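Long-range contacts in zinc chaperone AztD (Citrobacter koseri, PDB 6CMK), which acts as a periplasmic zinc chaperone, binding zinc ions and passing one directly to the solute-binding protein AztC of the AztABCD transport system: residues Gly276-Ile281 with Leu293-Thr298; Arg299-Val304 with Tyr314-Asp319; Ala226-Thr231 with Ser260-Gly265. All blocks are in the same frame, centred on the assembly; numbering follows the deposited sequence. Where two conformers were deposited one is given.

Contact 1: residues Gly276-Ile281 with Leu293-Thr298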
# COMPACT_ATOMS: atom_id res chain seq x y z
N GLY B 276 -19.85 17.10 -19.87
CA GLY B 276 -20.28 17.17 -21.24
C GLY B 276 -19.48 16.18 -22.06
O GLY B 276 -18.50 15.59 -21.59
N PRO B 277 -19.88 15.99 -23.31
CA PRO B 277 -19.32 14.87 -24.09
C PRO B 277 -17.89 15.08 -24.56
O PRO B 277 -17.22 14.08 -24.88
CB PRO B 277 -20.30 14.74 -25.27
CG PRO B 277 -21.02 16.05 -25.33
CD PRO B 277 -21.05 16.61 -23.95
N ASP B 278 -17.37 16.32 -24.60
CA ASP B 278 -16.01 16.56 -25.09
C ASP B 278 -15.18 17.35 -24.09
O ASP B 278 -14.17 17.95 -24.46
CB ASP B 278 -16.03 17.27 -26.45
CG ASP B 278 -16.65 18.66 -26.39
OD1 ASP B 278 -17.14 19.07 -25.31
OD2 ASP B 278 -16.66 19.34 -27.43
N ARG B 279 -15.56 17.34 -22.82
CA ARG B 279 -14.80 18.01 -21.77
C ARG B 279 -14.62 17.07 -20.60
O ARG B 279 -15.43 16.17 -20.39
CB ARG B 279 -15.51 19.28 -21.30
CG ARG B 279 -15.55 20.39 -22.32
CD ARG B 279 -16.63 21.39 -21.98
NE ARG B 279 -16.44 22.65 -22.69
CZ ARG B 279 -17.29 23.67 -22.67
NH1 ARG B 279 -17.01 24.78 -23.34
NH2 ARG B 279 -18.42 23.58 -21.98
N ILE B 280 -13.53 17.26 -19.85
CA ILE B 280 -13.35 16.59 -18.57
C ILE B 280 -12.97 17.64 -17.54
O ILE B 280 -12.51 18.73 -17.87
CB ILE B 280 -12.27 15.47 -18.61
CG1 ILE B 280 -10.91 16.02 -19.05
CG2 ILE B 280 -12.72 14.34 -19.51
CD1 ILE B 280 -9.77 14.98 -19.03
N ILE B 281 -13.21 17.31 -16.27
CA ILE B 281 -12.74 18.15 -15.17
C ILE B 281 -11.82 17.32 -14.29
O ILE B 281 -12.02 16.12 -14.09
CB ILE B 281 -13.87 18.78 -14.32
CG1 ILE B 281 -14.90 17.73 -13.90
CG2 ILE B 281 -14.50 19.94 -15.07
CD1 ILE B 281 -15.78 18.21 -12.76
N LEU B 293 -10.72 22.54 -15.89
CA LEU B 293 -11.39 22.05 -17.09
C LEU B 293 -10.36 21.74 -18.17
O LEU B 293 -9.47 22.55 -18.43
CB LEU B 293 -12.38 23.09 -17.60
CG LEU B 293 -13.17 22.77 -18.87
CD1 LEU B 293 -14.33 21.86 -18.54
CD2 LEU B 293 -13.66 24.05 -19.55
N ILE B 294 -10.50 20.58 -18.82
CA ILE B 294 -9.75 20.29 -20.04
C ILE B 294 -10.73 20.08 -21.18
O ILE B 294 -11.67 19.27 -21.07
CB ILE B 294 -8.82 19.06 -19.89
CG1 ILE B 294 -7.77 19.32 -18.82
CG2 ILE B 294 -8.16 18.74 -21.24
CD1 ILE B 294 -6.87 18.16 -18.54
N GLN B 295 -10.52 20.81 -22.27
CA GLN B 295 -11.31 20.67 -23.47
C GLN B 295 -10.67 19.64 -24.39
O GLN B 295 -9.49 19.76 -24.74
CB GLN B 295 -11.42 22.01 -24.19
CG GLN B 295 -12.15 21.95 -25.52
CD GLN B 295 -13.63 21.68 -25.35
OE1 GLN B 295 -14.33 22.45 -24.70
NE2 GLN B 295 -14.11 20.59 -25.94
N LEU B 296 -11.46 18.62 -24.79
CA LEU B 296 -10.95 17.61 -25.70
C LEU B 296 -11.24 18.01 -27.14
O LEU B 296 -12.27 18.64 -27.41
CB LEU B 296 -11.58 16.26 -25.41
CG LEU B 296 -11.53 15.80 -23.96
CD1 LEU B 296 -12.39 14.57 -23.78
CD2 LEU B 296 -10.09 15.54 -23.54
N PRO B 297 -10.37 17.64 -28.08
CA PRO B 297 -10.64 17.98 -29.48
C PRO B 297 -11.86 17.27 -30.05
O PRO B 297 -12.56 17.86 -30.88
CB PRO B 297 -9.35 17.59 -30.21
CG PRO B 297 -8.60 16.71 -29.28
CD PRO B 297 -9.05 17.02 -27.89
N THR B 298 -12.13 16.03 -29.64
CA THR B 298 -13.33 15.32 -30.03
C THR B 298 -13.92 14.67 -28.78
O THR B 298 -13.42 14.85 -27.67
CB THR B 298 -13.06 14.27 -31.11
OG1 THR B 298 -12.08 13.33 -30.65
CG2 THR B 298 -12.56 14.92 -32.39
O HOH W 1 -15.18 18.34 -29.16

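Contact 2: residues Arg299-Val304 with Tyr314-Asp319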
# COMPACT_ATOMS: atom_id res chain seq x y z
N ARG B 299 -14.99 13.90 -28.97
CA ARG B 299 -15.74 13.38 -27.83
C ARG B 299 -15.02 12.22 -27.14
O ARG B 299 -14.32 11.42 -27.77
CB ARG B 299 -17.13 12.94 -28.29
CG ARG B 299 -18.06 14.11 -28.47
CD ARG B 299 -19.32 13.73 -29.21
NE ARG B 299 -19.05 13.42 -30.60
CZ ARG B 299 -19.97 13.00 -31.46
NH1 ARG B 299 -21.22 12.84 -31.07
NH2 ARG B 299 -19.63 12.74 -32.72
N ARG B 300 -15.23 12.15 -25.83
CA ARG B 300 -14.58 11.15 -24.99
C ARG B 300 -15.21 9.78 -25.17
O ARG B 300 -16.44 9.64 -25.15
CB ARG B 300 -14.68 11.60 -23.54
CG ARG B 300 -14.03 10.67 -22.54
CD ARG B 300 -14.25 11.20 -21.13
NE ARG B 300 -15.64 10.99 -20.80
CZ ARG B 300 -16.14 9.83 -20.38
NH1 ARG B 300 -15.33 8.79 -20.18
NH2 ARG B 300 -17.43 9.73 -20.15
N VAL B 301 -14.37 8.76 -25.36
CA VAL B 301 -14.79 7.37 -25.39
C VAL B 301 -14.58 6.68 -24.04
O VAL B 301 -15.44 5.94 -23.58
CB VAL B 301 -14.04 6.62 -26.51
CG1 VAL B 301 -14.31 5.11 -26.45
CG2 VAL B 301 -14.41 7.18 -27.89
N HIS B 302 -13.43 6.92 -23.42
CA HIS B 302 -13.07 6.23 -22.18
C HIS B 302 -11.95 6.99 -21.49
O HIS B 302 -11.21 7.74 -22.14
CB HIS B 302 -12.63 4.79 -22.48
CG HIS B 302 -12.52 3.93 -21.26
ND1 HIS B 302 -11.41 3.16 -21.00
CD2 HIS B 302 -13.39 3.72 -20.24
CE1 HIS B 302 -11.60 2.50 -19.86
NE2 HIS B 302 -12.79 2.82 -19.39
N PHE B 303 -11.82 6.82 -20.18
CA PHE B 303 -10.62 7.31 -19.52
C PHE B 303 -10.26 6.41 -18.34
O PHE B 303 -11.09 5.66 -17.82
CB PHE B 303 -10.74 8.80 -19.09
CG PHE B 303 -11.99 9.20 -18.30
CD1 PHE B 303 -12.80 8.29 -17.65
CD2 PHE B 303 -12.32 10.55 -18.24
CE1 PHE B 303 -13.92 8.73 -16.94
CE2 PHE B 303 -13.42 10.99 -17.54
CZ PHE B 303 -14.23 10.08 -16.88
N VAL B 304 -8.97 6.44 -17.99
CA VAL B 304 -8.44 5.69 -16.85
C VAL B 304 -7.26 6.46 -16.29
O VAL B 304 -6.63 7.26 -16.98
CB VAL B 304 -7.96 4.25 -17.22
CG1 VAL B 304 -9.06 3.41 -17.87
CG2 VAL B 304 -6.71 4.29 -18.11
N TYR B 314 -5.18 8.90 -18.73
CA TYR B 314 -5.35 8.76 -20.17
C TYR B 314 -6.82 8.87 -20.56
O TYR B 314 -7.69 8.34 -19.88
CB TYR B 314 -4.79 7.42 -20.68
CG TYR B 314 -3.39 7.23 -20.19
CD1 TYR B 314 -2.37 8.03 -20.66
CD2 TYR B 314 -3.11 6.30 -19.20
CE1 TYR B 314 -1.09 7.88 -20.17
CE2 TYR B 314 -1.85 6.15 -18.71
CZ TYR B 314 -0.84 6.94 -19.20
OH TYR B 314 0.43 6.79 -18.69
N VAL B 315 -7.07 9.58 -21.66
CA VAL B 315 -8.41 9.68 -22.24
C VAL B 315 -8.33 9.20 -23.68
O VAL B 315 -7.42 9.60 -24.42
CB VAL B 315 -8.96 11.11 -22.20
CG1 VAL B 315 -10.46 11.10 -22.53
CG2 VAL B 315 -8.71 11.76 -20.86
N PHE B 316 -9.26 8.35 -24.07
CA PHE B 316 -9.40 7.94 -25.46
C PHE B 316 -10.57 8.69 -26.08
O PHE B 316 -11.63 8.80 -25.46
CB PHE B 316 -9.63 6.43 -25.58
CG PHE B 316 -9.42 5.89 -26.97
CD1 PHE B 316 -10.47 5.82 -27.87
CD2 PHE B 316 -8.17 5.48 -27.38
CE1 PHE B 316 -10.27 5.34 -29.15
CE2 PHE B 316 -7.96 5.00 -28.66
CZ PHE B 316 -9.02 4.93 -29.54
N THR B 317 -10.37 9.23 -27.28
CA THR B 317 -11.37 10.05 -27.93
C THR B 317 -11.84 9.39 -29.22
O THR B 317 -11.18 8.49 -29.76
CB THR B 317 -10.84 11.47 -28.21
OG1 THR B 317 -9.50 11.41 -28.73
CG2 THR B 317 -10.84 12.32 -26.93
N GLU B 318 -12.99 9.85 -29.71
CA GLU B 318 -13.67 9.18 -30.82
C GLU B 318 -12.86 9.23 -32.11
O GLU B 318 -13.09 8.41 -33.00
CB GLU B 318 -15.04 9.82 -31.04
CG GLU B 318 -14.98 11.27 -31.47
CD GLU B 318 -16.34 11.89 -31.66
OE1 GLU B 318 -16.48 13.12 -31.43
OE2 GLU B 318 -17.28 11.16 -32.04
N ASP B 319 -11.90 10.15 -32.21
CA ASP B 319 -11.05 10.25 -33.39
C ASP B 319 -10.06 9.10 -33.51
O ASP B 319 -9.35 9.03 -34.52
CB ASP B 319 -10.28 11.58 -33.38
CG ASP B 319 -9.56 11.85 -32.07
OD1 ASP B 319 -9.38 10.90 -31.29
OD2 ASP B 319 -9.19 13.02 -31.82

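Contact 3: residues Ala226-Thr231 with Ser260-Gly265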
# COMPACT_ATOMS: atom_id res chain seq x y z
N ALA B 226 -16.04 9.66 -4.13
CA ALA B 226 -16.81 10.73 -4.75
C ALA B 226 -18.03 10.19 -5.49
O ALA B 226 -17.94 9.17 -6.17
CB ALA B 226 -15.95 11.54 -5.71
N LEU B 227 -19.15 10.90 -5.34
CA LEU B 227 -20.36 10.68 -6.12
C LEU B 227 -20.70 12.00 -6.80
O LEU B 227 -20.71 13.05 -6.14
CB LEU B 227 -21.53 10.22 -5.23
CG LEU B 227 -21.30 9.03 -4.29
CD1 LEU B 227 -22.52 8.82 -3.41
CD2 LEU B 227 -20.98 7.77 -5.07
N SER B 228 -20.97 11.96 -8.09
CA SER B 228 -21.22 13.19 -8.84
C SER B 228 -22.71 13.36 -9.11
O SER B 228 -23.45 12.39 -9.26
CB SER B 228 -20.45 13.18 -10.16
OG SER B 228 -20.63 11.97 -10.85
N CYS B 229 -23.13 14.62 -9.19
CA CYS B 229 -24.51 14.94 -9.49
C CYS B 229 -24.56 16.29 -10.20
O CYS B 229 -23.53 16.81 -10.65
CB CYS B 229 -25.35 14.92 -8.20
SG CYS B 229 -25.20 16.39 -7.23
N GLU B 230 -25.76 16.86 -10.31
CA GLU B 230 -25.93 18.09 -11.08
C GLU B 230 -25.34 19.32 -10.39
O GLU B 230 -25.02 20.30 -11.08
CB GLU B 230 -27.42 18.31 -11.37
CG GLU B 230 -28.04 17.18 -12.17
CD GLU B 230 -29.56 17.26 -12.29
OE1 GLU B 230 -30.18 18.11 -11.60
OE2 GLU B 230 -30.13 16.48 -13.07
N THR B 231 -25.17 19.30 -9.07
CA THR B 231 -24.67 20.47 -8.35
C THR B 231 -23.20 20.39 -7.97
O THR B 231 -22.61 21.42 -7.63
CB THR B 231 -25.48 20.70 -7.07
OG1 THR B 231 -25.38 19.56 -6.21
CG2 THR B 231 -26.94 20.98 -7.39
N SER B 260 -21.22 12.90 -14.87
CA SER B 260 -21.97 11.66 -14.69
C SER B 260 -21.09 10.42 -14.64
O SER B 260 -21.62 9.32 -14.43
CB SER B 260 -23.02 11.51 -15.80
OG SER B 260 -22.42 11.49 -17.08
N THR B 261 -19.77 10.54 -14.81
CA THR B 261 -18.87 9.41 -14.75
C THR B 261 -17.56 9.89 -14.14
O THR B 261 -17.08 10.96 -14.52
CB THR B 261 -18.60 8.82 -16.14
OG1 THR B 261 -19.83 8.70 -16.86
CG2 THR B 261 -17.94 7.45 -16.04
N LEU B 262 -16.99 9.10 -13.22
CA LEU B 262 -15.79 9.48 -12.50
C LEU B 262 -14.74 8.37 -12.51
O LEU B 262 -15.07 7.18 -12.53
CB LEU B 262 -16.07 9.80 -11.03
CG LEU B 262 -16.87 11.05 -10.72
CD1 LEU B 262 -17.48 10.92 -9.33
CD2 LEU B 262 -15.99 12.28 -10.82
N ILE B 263 -13.47 8.79 -12.44
CA ILE B 263 -12.35 7.93 -12.11
C ILE B 263 -11.53 8.63 -11.03
O ILE B 263 -11.60 9.86 -10.86
CB ILE B 263 -11.47 7.58 -13.32
CG1 ILE B 263 -10.97 8.85 -14.00
CG2 ILE B 263 -12.23 6.70 -14.31
CD1 ILE B 263 -9.98 8.60 -15.12
N GLY B 264 -10.77 7.84 -10.28
CA GLY B 264 -10.00 8.35 -9.15
C GLY B 264 -8.53 7.99 -9.24
O GLY B 264 -8.17 6.86 -9.58
N GLY B 265 -7.68 8.96 -8.90
CA GLY B 265 -6.25 8.72 -8.88
C GLY B 265 -5.86 7.65 -7.87
O GLY B 265 -6.50 7.48 -6.84

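Contact 1: residues Gly276-Ile281 with Leu293-Thr298
Ile280 and Ile294 lie side by side and point the same way, with CG1 of Ile280 3.8 Å from CB of Ile294. This branched pair, suited to extended strands, is covered by the next sheet along the chain: Val315 and Phe303 meet Ile280, and Ile332 meets Ile294. The two backbones join through a pair of bonds, Ile280 N to Ile294 O at 3.0 Å and Ile294 N to Ile280 O at 2.9 Å. On the other face CD1 of Leu293 reaches across to CG2 of Ile281 (4.0 Å) and touches CB of Arg279, so the methyl meets the aliphatic start of the arginine.

Further out the contact turns polar around Gln295. Its CG is anti to the backbone N (chi1 176°), the chain bends at chi2, and OE1 accepts from Arg279 NE at 2.9 Å, close to the guanidinium plane, although the two flat groups are 56° apart. NE2 donates almost straight (175°) to Leu296 O, 3.1 Å away; the two bonds together hold the rotation of the amide. Asp278 O takes the backbone N-H of Leu296 at 2.8 Å. Asp278 belongs to the type I turn from Gly276 to Arg279, and the glycine suits backbone angles that would jam a CB against the preceding carbonyl. This is part of the antiparallel hairpin of strands 279-283 and 291-295, the outer two of a four-stranded propeller blade.

Contact 2: residues Arg299-Val304 with Tyr314-Asp319
Val301 and His302 both face Phe316 in a classic beta bulge, which shifts the register by one residue between two antiparallel strands running at 157°. Phe316 O receives both backbone N-H groups, from Val301 at 2.7 Å and, weakly, from His302 at 3.3 Å; the ladder then runs on through Phe316 N to His302 O and the paired bonds of Val304 and Tyr314. At the bulge the CB of Val301 points toward the partner strand. It meets CD1 of Phe316 at 3.9 Å, in the plane of the ring and at its edge, while CG2 rests against the backbone of Glu318.

Arg300, bent at chi3, sets NH1 3.5 Å above the centre of the Phe303 ring. Its side chain crosses that of Val315, in the conformer given, at about a right angle, CG 3.6 Å from CG1.

At the end of the hairpin Glu318 grips Arg299 twice with one oxygen. OE1 accepts from NE of Arg299 at 2.7 Å, as a salt bridge, and from its backbone N at 3.0 Å, both donors coming from the same face of the carboxylate. The guanidinium and carboxylate planes stand 67° apart. Glu318 N returns a bond to Arg299 O, and OE2 has a further partner in the backbone N of Met344. With so many donors around a buried carboxylate, Glu318 is probably held ionised, its charge balanced by the arginine it fixes.

Contact 3: residues Ala226-Thr231 with Ser260-Gly265
Two neighbouring propeller blades meet here through Leu262, which reaches from the innermost strand of one blade onto Ala226 and Ser228 of the blade before it. Strands 226-228 and 262-264 run roughly antiparallel, at 162°, but 8.4 Å apart, too far for backbone pairing, so the gap is bridged by side chains, chiefly Leu262, packed on the side chains and backbone of strand 226-228. CD1 of Leu262 does most of the touching. It lies 3.6 Å from Ala226 O, 4.0 Å from Ala226 CB and 3.7 Å from Ser228 OG, straddling two residues that point toward it from the same face of their strand. The small alanine and serine suit this face because a leucine must lie close against their backbone.

In a beta-propeller the first strand of each blade lines the central channel, and here the channel end of the interface adjoins zinc site 1. Ser228 OG donates to the carbonyl of His216, a ligand of that zinc, and Ser260 O accepts from the same histidine's ND1. Both segments thus act as second shell for His216, one gripping its backbone and the other probably setting the rotation of its imidazole. Just past Ser228, Cys229 turns away from Leu262 and forms a disulfide with Cys212.

In the fold
The three contacts sample successive blades from the rim inward. Contact 1, partly buried, pairs the last two strands of one blade, whereas contacts 2 and 3 are buried: contact 2 pairs the first two strands of the next blade, and contact 3 joins the first strand of contact 1's blade to the blade before it. Contacts 1 and 2 are hairpins held by backbone bonds, with polar side chains at their ends, and they meet where Arg300 N lies 2.9 Å from Pro277 O, probably hydrogen-bonded. Contact 3 instead sets a leucine methyl on small residues, with serines reaching the zinc ligand His216. Beside it, Ile263 CG2 lies 3.7 Å from Phe303 CE1, so the first strands of two blades pack together.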